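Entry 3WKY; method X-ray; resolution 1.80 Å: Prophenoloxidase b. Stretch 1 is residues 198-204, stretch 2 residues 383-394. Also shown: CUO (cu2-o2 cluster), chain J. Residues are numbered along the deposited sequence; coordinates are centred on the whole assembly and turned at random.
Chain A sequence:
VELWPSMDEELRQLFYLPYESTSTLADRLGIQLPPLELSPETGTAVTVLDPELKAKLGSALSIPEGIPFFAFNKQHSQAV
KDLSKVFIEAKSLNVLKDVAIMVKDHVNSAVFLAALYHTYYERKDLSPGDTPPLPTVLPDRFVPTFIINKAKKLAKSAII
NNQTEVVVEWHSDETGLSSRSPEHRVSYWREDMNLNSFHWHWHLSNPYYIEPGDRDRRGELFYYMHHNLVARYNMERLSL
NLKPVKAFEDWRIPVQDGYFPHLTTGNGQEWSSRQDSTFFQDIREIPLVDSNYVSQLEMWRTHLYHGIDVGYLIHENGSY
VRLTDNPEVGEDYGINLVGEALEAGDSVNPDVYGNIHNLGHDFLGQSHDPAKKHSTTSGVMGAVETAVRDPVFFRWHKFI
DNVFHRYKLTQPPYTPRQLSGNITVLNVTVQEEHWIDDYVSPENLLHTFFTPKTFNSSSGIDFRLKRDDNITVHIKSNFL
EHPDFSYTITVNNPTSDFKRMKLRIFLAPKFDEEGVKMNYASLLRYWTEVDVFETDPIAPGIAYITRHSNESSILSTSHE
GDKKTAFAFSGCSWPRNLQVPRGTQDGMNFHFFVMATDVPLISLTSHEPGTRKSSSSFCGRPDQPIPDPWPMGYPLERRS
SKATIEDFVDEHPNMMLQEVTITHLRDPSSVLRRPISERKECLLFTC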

ATOM      1  N   PHE A 198     -35.416 -19.223  14.677  1.00 18.18           N
ATOM      2  CA  PHE A 198     -34.827 -20.562  14.701  1.00 16.96           C
ATOM      3  C   PHE A 198     -33.396 -20.497  15.238  1.00 16.68           C
ATOM      4  O   PHE A 198     -32.971 -21.325  16.042  1.00 15.23           O
ATOM      5  CB  PHE A 198     -34.858 -21.182  13.304  1.00 17.55           C
ATOM      6  CG  PHE A 198     -33.904 -22.333  13.129  1.00 20.37           C
ATOM      7  CD1 PHE A 198     -34.143 -23.553  13.755  1.00 20.68           C
ATOM      8  CD2 PHE A 198     -32.771 -22.195  12.333  1.00 22.31           C
ATOM      9  CE1 PHE A 198     -33.267 -24.616  13.597  1.00 21.87           C
ATOM     10  CE2 PHE A 198     -31.887 -23.259  12.160  1.00 20.78           C
ATOM     11  CZ  PHE A 198     -32.134 -24.468  12.791  1.00 22.31           C
ATOM     12  N   HIS A 199     -32.645 -19.496  14.795  1.00 16.60           N
ATOM     13  CA  HIS A 199     -31.287 -19.345  15.271  1.00 17.96           C
ATOM     14  C   HIS A 199     -31.229 -19.122  16.798  1.00 16.53           C
ATOM     15  O   HIS A 199     -30.398 -19.704  17.497  1.00 16.64           O
ATOM     16  CB  HIS A 199     -30.625 -18.189  14.521  1.00 15.22           C
ATOM     17  CG  HIS A 199     -29.148 -18.186  14.632  1.00 16.55           C
ATOM     18  ND1 HIS A 199     -28.451 -17.194  15.284  1.00 20.55           N
ATOM     19  CD2 HIS A 199     -28.222 -19.065  14.182  1.00 20.49           C
ATOM     20  CE1 HIS A 199     -27.163 -17.458  15.232  1.00 18.02           C
ATOM     21  NE2 HIS A 199     -27.001 -18.576  14.552  1.00 20.36           N
ATOM     22  N   TRP A 200     -32.109 -18.271  17.310  1.00 17.03           N
ATOM     23  CA  TRP A 200     -32.264 -18.089  18.757  1.00 16.92           C
ATOM     24  C   TRP A 200     -32.582 -19.430  19.444  1.00 15.90           C
ATOM     25  O   TRP A 200     -31.918 -19.825  20.411  1.00 17.98           O
ATOM     26  CB  TRP A 200     -33.368 -17.054  18.984  1.00 17.83           C
ATOM     27  CG  TRP A 200     -34.020 -16.928  20.356  1.00 20.06           C
ATOM     28  CD1 TRP A 200     -35.076 -17.668  20.840  1.00 20.01           C
ATOM     29  CD2 TRP A 200     -33.752 -15.922  21.352  1.00 18.42           C
ATOM     30  NE1 TRP A 200     -35.443 -17.209  22.090  1.00 21.07           N
ATOM     31  CE2 TRP A 200     -34.653 -16.136  22.422  1.00 19.94           C
ATOM     32  CE3 TRP A 200     -32.833 -14.866  21.445  1.00 18.61           C
ATOM     33  CZ2 TRP A 200     -34.647 -15.347  23.577  1.00 18.32           C
ATOM     34  CZ3 TRP A 200     -32.827 -14.074  22.605  1.00 19.77           C
ATOM     35  CH2 TRP A 200     -33.732 -14.322  23.652  1.00 21.74           C
ATOM     36  N   HIS A 201     -33.589 -20.127  18.932  1.00 18.09           N
ATOM     37  CA  HIS A 201     -33.955 -21.422  19.504  1.00 16.42           C
ATOM     38  C   HIS A 201     -32.814 -22.420  19.492  1.00 19.31           C
ATOM     39  O   HIS A 201     -32.587 -23.135  20.484  1.00 17.73           O
ATOM     40  CB  HIS A 201     -35.188 -21.995  18.807  1.00 16.33           C
ATOM     41  CG  HIS A 201     -36.465 -21.416  19.322  1.00 19.44           C
ATOM     42  ND1 HIS A 201     -37.083 -21.887  20.465  1.00 23.04           N
ATOM     43  CD2 HIS A 201     -37.236 -20.399  18.868  1.00 22.79           C
ATOM     44  CE1 HIS A 201     -38.181 -21.186  20.688  1.00 21.29           C
ATOM     45  NE2 HIS A 201     -38.297 -20.276  19.738  1.00 24.41           N
ATOM     46  N   TRP A 202     -32.088 -22.476  18.380  1.00 18.08           N
ATOM     47  CA  TRP A 202     -30.999 -23.438  18.298  1.00 21.11           C
ATOM     48  C   TRP A 202     -29.990 -23.197  19.409  1.00 20.47           C
ATOM     49  O   TRP A 202     -29.540 -24.128  20.087  1.00 17.83           O
ATOM     50  CB  TRP A 202     -30.312 -23.442  16.917  1.00 16.77           C
ATOM     51  CG  TRP A 202     -29.396 -24.632  16.821  1.00 16.68           C
ATOM     52  CD1 TRP A 202     -29.709 -25.878  16.323  1.00 17.46           C
ATOM     53  CD2 TRP A 202     -28.063 -24.725  17.330  1.00 16.31           C
ATOM     54  NE1 TRP A 202     -28.629 -26.725  16.469  1.00 16.65           N
ATOM     55  CE2 TRP A 202     -27.609 -26.037  17.087  1.00 15.89           C
ATOM     56  CE3 TRP A 202     -27.200 -23.817  17.966  1.00 17.64           C
ATOM     57  CZ2 TRP A 202     -26.327 -26.468  17.458  1.00 15.58           C
ATOM     58  CZ3 TRP A 202     -25.930 -24.244  18.332  1.00 18.86           C
ATOM     59  CH2 TRP A 202     -25.505 -25.555  18.074  1.00 17.32           C
ATOM     60  N   HIS A 203     -29.614 -21.938  19.603  1.00 15.38           N
ATOM     61  CA  HIS A 203     -28.584 -21.649  20.575  1.00 16.01           C
ATOM     62  C   HIS A 203     -29.061 -21.726  22.012  1.00 18.25           C
ATOM     63  O   HIS A 203     -28.250 -21.850  22.922  1.00 18.66           O
ATOM     64  CB  HIS A 203     -27.939 -20.300  20.293  1.00 18.09           C
ATOM     65  CG  HIS A 203     -26.949 -20.364  19.181  1.00 14.78           C
ATOM     66  ND1 HIS A 203     -25.682 -20.873  19.351  1.00 18.89           N
ATOM     67  CD2 HIS A 203     -27.051 -20.014  17.878  1.00 17.41           C
ATOM     68  CE1 HIS A 203     -25.036 -20.821  18.200  1.00 18.33           C
ATOM     69  NE2 HIS A 203     -25.847 -20.309  17.296  1.00 17.25           N
ATOM     70  N   LEU A 204     -30.367 -21.646  22.212  1.00 18.14           N
ATOM     71  CA  LEU A 204     -30.890 -21.763  23.569  1.00 18.20           C
ATOM     72  C   LEU A 204     -31.243 -23.211  23.892  1.00 18.57           C
ATOM     73  O   LEU A 204     -31.317 -23.593  25.064  1.00 22.60           O
ATOM     74  CB  LEU A 204     -32.050 -20.792  23.791  1.00 18.38           C
ATOM     75  CG  LEU A 204     -31.554 -19.338  23.897  1.00 19.78           C
ATOM     76  CD1 LEU A 204     -32.707 -18.353  23.935  1.00 22.00           C
ATOM     77  CD2 LEU A 204     -30.660 -19.154  25.121  1.00 22.26           C
ATOM     78  N   ALA A 383     -25.766 -10.854  18.657  1.00 17.93           N
ATOM     79  CA  ALA A 383     -26.960 -11.463  19.277  1.00 18.39           C
ATOM     80  C   ALA A 383     -27.530 -12.574  18.413  1.00 17.14           C
ATOM     81  O   ALA A 383     -27.615 -12.416  17.199  1.00 16.04           O
ATOM     82  CB  ALA A 383     -28.020 -10.397  19.512  1.00 18.65           C
ATOM     83  N   VAL A 384     -27.953 -13.685  19.024  1.00 16.80           N
ATOM     84  CA  VAL A 384     -28.382 -14.833  18.218  1.00 16.20           C
ATOM     85  C   VAL A 384     -29.675 -14.607  17.465  1.00 17.19           C
ATOM     86  O   VAL A 384     -29.902 -15.220  16.421  1.00 17.70           O
ATOM     87  CB  VAL A 384     -28.471 -16.161  19.033  1.00 19.80           C
ATOM     88  CG1 VAL A 384     -27.077 -16.652  19.406  1.00 18.67           C
ATOM     89  CG2 VAL A 384     -29.319 -15.979  20.286  1.00 18.09           C
ATOM     90  N   GLU A 385     -30.541 -13.748  17.989  1.00 16.72           N
ATOM     91  CA  GLU A 385     -31.819 -13.535  17.323  1.00 16.08           C
ATOM     92  C   GLU A 385     -31.719 -12.537  16.175  1.00 18.17           C
ATOM     93  O   GLU A 385     -32.685 -12.366  15.426  1.00 17.13           O
ATOM     94  CB  GLU A 385     -32.923 -13.139  18.323  1.00 18.67           C
ATOM     95  CG  GLU A 385     -32.811 -11.724  18.906  1.00 19.09           C
ATOM     96  CD  GLU A 385     -31.777 -11.577  20.014  1.00 21.27           C
ATOM     97  OE1 GLU A 385     -30.924 -12.472  20.225  1.00 22.17           O
ATOM     98  OE2 GLU A 385     -31.817 -10.536  20.697  1.00 23.01           O
ATOM     99  N   THR A 386     -30.554 -11.899  16.013  1.00 16.92           N
ATOM    100  CA  THR A 386     -30.378 -10.917  14.935  1.00 14.26           C
ATOM    101  C   THR A 386     -29.199 -11.170  13.973  1.00 16.83           C
ATOM    102  O   THR A 386     -29.147 -10.570  12.901  1.00 14.82           O
ATOM    103  CB  THR A 386     -30.186  -9.481  15.499  1.00 21.67           C
ATOM    104  OG1 THR A 386     -29.077  -9.468  16.408  1.00 17.61           O
ATOM    105  CG2 THR A 386     -31.458  -8.980  16.212  1.00 19.79           C
ATOM    106  N   ALA A 387     -28.252 -12.024  14.357  1.00 16.33           N
ATOM    107  CA  ALA A 387     -26.987 -12.140  13.611  1.00 15.63           C
ATOM    108  C   ALA A 387     -27.153 -12.609  12.169  1.00 16.11           C
ATOM    109  O   ALA A 387     -26.442 -12.146  11.274  1.00 15.08           O
ATOM    110  CB  ALA A 387     -25.992 -13.035  14.352  1.00 17.02           C
ATOM    111  N   VAL A 388     -28.108 -13.512  11.931  1.00 14.38           N
ATOM    112  CA  VAL A 388     -28.336 -14.052  10.582  1.00 14.78           C
ATOM    113  C   VAL A 388     -28.707 -12.966   9.549  1.00 14.68           C
ATOM    114  O   VAL A 388     -28.439 -13.120   8.356  1.00 14.53           O
ATOM    115  CB  VAL A 388     -29.381 -15.195  10.633  1.00 14.41           C
ATOM    116  CG1 VAL A 388     -29.781 -15.679   9.228  1.00 16.67           C
ATOM    117  CG2 VAL A 388     -28.818 -16.359  11.445  1.00 14.36           C
ATOM    118  N   ARG A 389     -29.286 -11.859  10.008  1.00 13.55           N
ATOM    119  CA  ARG A 389     -29.610 -10.726   9.134  1.00 15.34           C
ATOM    120  C   ARG A 389     -28.404 -10.195   8.351  1.00 13.99           C
ATOM    121  O   ARG A 389     -28.546  -9.738   7.218  1.00 15.29           O
ATOM    122  CB  ARG A 389     -30.183  -9.554   9.952  1.00 15.67           C
ATOM    123  CG  ARG A 389     -31.530  -9.840  10.652  1.00 15.43           C
ATOM    124  CD  ARG A 389     -31.949  -8.644  11.524  1.00 15.96           C
ATOM    125  NE  ARG A 389     -32.136  -7.409  10.756  1.00 18.50           N
ATOM    126  CZ  ARG A 389     -33.311  -6.969  10.303  1.00 24.02           C
ATOM    127  NH1 ARG A 389     -34.423  -7.673  10.507  1.00 19.93           N
ATOM    128  NH2 ARG A 389     -33.375  -5.826   9.635  1.00 20.03           N
ATOM    129  N   ASP A 390     -27.228 -10.232   8.976  1.00 14.46           N
ATOM    130  CA  ASP A 390     -26.035  -9.556   8.442  1.00 17.63           C
ATOM    131  C   ASP A 390     -25.374 -10.440   7.395  1.00 14.30           C
ATOM    132  O   ASP A 390     -25.112 -11.612   7.663  1.00 13.59           O
ATOM    133  CB  ASP A 390     -25.062  -9.293   9.606  1.00 13.76           C
ATOM    134  CG  ASP A 390     -23.967  -8.287   9.272  1.00 15.51           C
ATOM    135  OD1 ASP A 390     -23.451  -8.292   8.130  1.00 14.46           O
ATOM    136  OD2 ASP A 390     -23.588  -7.506  10.180  1.00 16.31           O
ATOM    137  N   PRO A 391     -25.106  -9.901   6.183  1.00 14.09           N
ATOM    138  CA  PRO A 391     -24.404 -10.748   5.203  1.00 15.17           C
ATOM    139  C   PRO A 391     -23.090 -11.326   5.735  1.00 13.66           C
ATOM    140  O   PRO A 391     -22.687 -12.419   5.323  1.00 13.57           O
ATOM    141  CB  PRO A 391     -24.153  -9.801   4.013  1.00 15.10           C
ATOM    142  CG  PRO A 391     -24.310  -8.377   4.608  1.00 16.97           C
ATOM    143  CD  PRO A 391     -25.398  -8.556   5.647  1.00 15.74           C
ATOM    144  N   VAL A 392     -22.429 -10.614   6.646  1.00 11.42           N
ATOM    145  CA  VAL A 392     -21.166 -11.126   7.161  1.00 13.41           C
ATOM    146  C   VAL A 392     -21.355 -12.369   8.030  1.00 15.18           C
ATOM    147  O   VAL A 392     -20.407 -13.126   8.239  1.00 13.15           O
ATOM    148  CB  VAL A 392     -20.343 -10.048   7.908  1.00 12.35           C
ATOM    149  CG1 VAL A 392     -20.767  -9.944   9.389  1.00 13.15           C
ATOM    150  CG2 VAL A 392     -18.862 -10.372   7.812  1.00 12.13           C
ATOM    151  N   PHE A 393     -22.570 -12.589   8.532  1.00 13.37           N
ATOM    152  CA  PHE A 393     -22.854 -13.845   9.238  1.00 14.84           C
ATOM    153  C   PHE A 393     -22.440 -15.037   8.383  1.00 12.61           C
ATOM    154  O   PHE A 393     -21.825 -16.015   8.867  1.00 11.85           O
ATOM    155  CB  PHE A 393     -24.346 -13.966   9.560  1.00 11.98           C
ATOM    156  CG  PHE A 393     -24.703 -15.263  10.240  1.00 11.60           C
ATOM    157  CD1 PHE A 393     -24.630 -15.374  11.622  1.00 15.97           C
ATOM    158  CD2 PHE A 393     -25.070 -16.382   9.489  1.00 16.04           C
ATOM    159  CE1 PHE A 393     -24.939 -16.585  12.254  1.00 15.21           C
ATOM    160  CE2 PHE A 393     -25.381 -17.600  10.104  1.00 15.73           C
ATOM    161  CZ  PHE A 393     -25.311 -17.702  11.494  1.00 12.99           C
ATOM    162  N   PHE A 394     -22.797 -14.973   7.111  1.00 12.85           N
ATOM    163  CA  PHE A 394     -22.568 -16.116   6.241  1.00 15.07           C
ATOM    164  C   PHE A 394     -21.125 -16.189   5.757  1.00 14.43           C
ATOM    165  O   PHE A 394     -20.619 -17.266   5.469  1.00 13.18           O
ATOM    166  CB  PHE A 394     -23.593 -16.139   5.108  1.00 14.37           C
ATOM    167  CG  PHE A 394     -24.983 -16.427   5.595  1.00 13.45           C
ATOM    168  CD1 PHE A 394     -25.439 -17.742   5.692  1.00 14.49           C
ATOM    169  CD2 PHE A 394     -25.818 -15.391   6.007  1.00 14.47           C
ATOM    170  CE1 PHE A 394     -26.720 -18.018   6.183  1.00 14.52           C
ATOM    171  CE2 PHE A 394     -27.092 -15.651   6.495  1.00 16.56           C
ATOM    172  CZ  PHE A 394     -27.549 -16.971   6.569  1.00 13.50           C
TER
HETATM  173 CU1  CUO J 708     -25.279 -19.789  15.151  1.00 26.47          CU
HETATM  174 CU2  CUO J 708     -22.161 -18.042  14.707  1.00 20.77          CU
HETATM  175  O1  CUO J 708     -23.489 -19.110  15.721  1.00 34.54           O
HETATM  176  O2  CUO J 708     -24.280 -17.770  15.146  1.00 28.87           O

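Residues 198-204 lie within a longer helix, while residues 383-394 run through loop and turn into a second helix that continues beyond Phe394. The closest CA atoms across the stretches, those of Trp200 and Glu385, stand 4.8 Å apart, and the two stretches together bury 370 Å².

Two histidines of the helix bind copper. His199 and His203 are one helical turn apart, so their rings can converge on one copper: His199 NE2 lies 2.2 Å and His203 NE2 2.3 Å from CU1 of the cluster, with a further ligand from elsewhere in the structure. Imidazole suits this role because its unprotonated nitrogen offers a lone pair to the metal.

The other nitrogen of His199 makes the hydrogen bond between the stretches. His199 ND1 donates to the backbone Val384 O over 2.7 Å, nearly straight at 167°. With ND1 carrying the proton, NE2 is left free for copper, and the bond helps fix the orientation of the ring.

Aromatic and apolar contacts complete the interface, two of them on the His199 ring. Val388 CG2 sits over one face, 3.9 Å from the centroid of the His199 ring, in a CH-pi contact. Phe393 turns its edge toward the His199 face in an offset edge-to-face pair, the planes at 89°; its CE1 also comes within 3.2 Å of O2 of the cluster, so this nonpolar ring borders the oxygen without competing for copper. Val384 reaches two neighbours with its branched side chain: CG2 lies 3.9 Å from Trp200 CE3, and CG1 lies 3.7 Å from His203 CD2.

Glu385 OE1 approaches the edge of the Trp200 ring, 3.3 Å from CE3, where the ring's C-H periphery is slightly positive.

Within the second stretch, Asp390 caps the following helix: its OD1 accepts from Val392 N at 2.9 Å, satisfying an amide at the helix start.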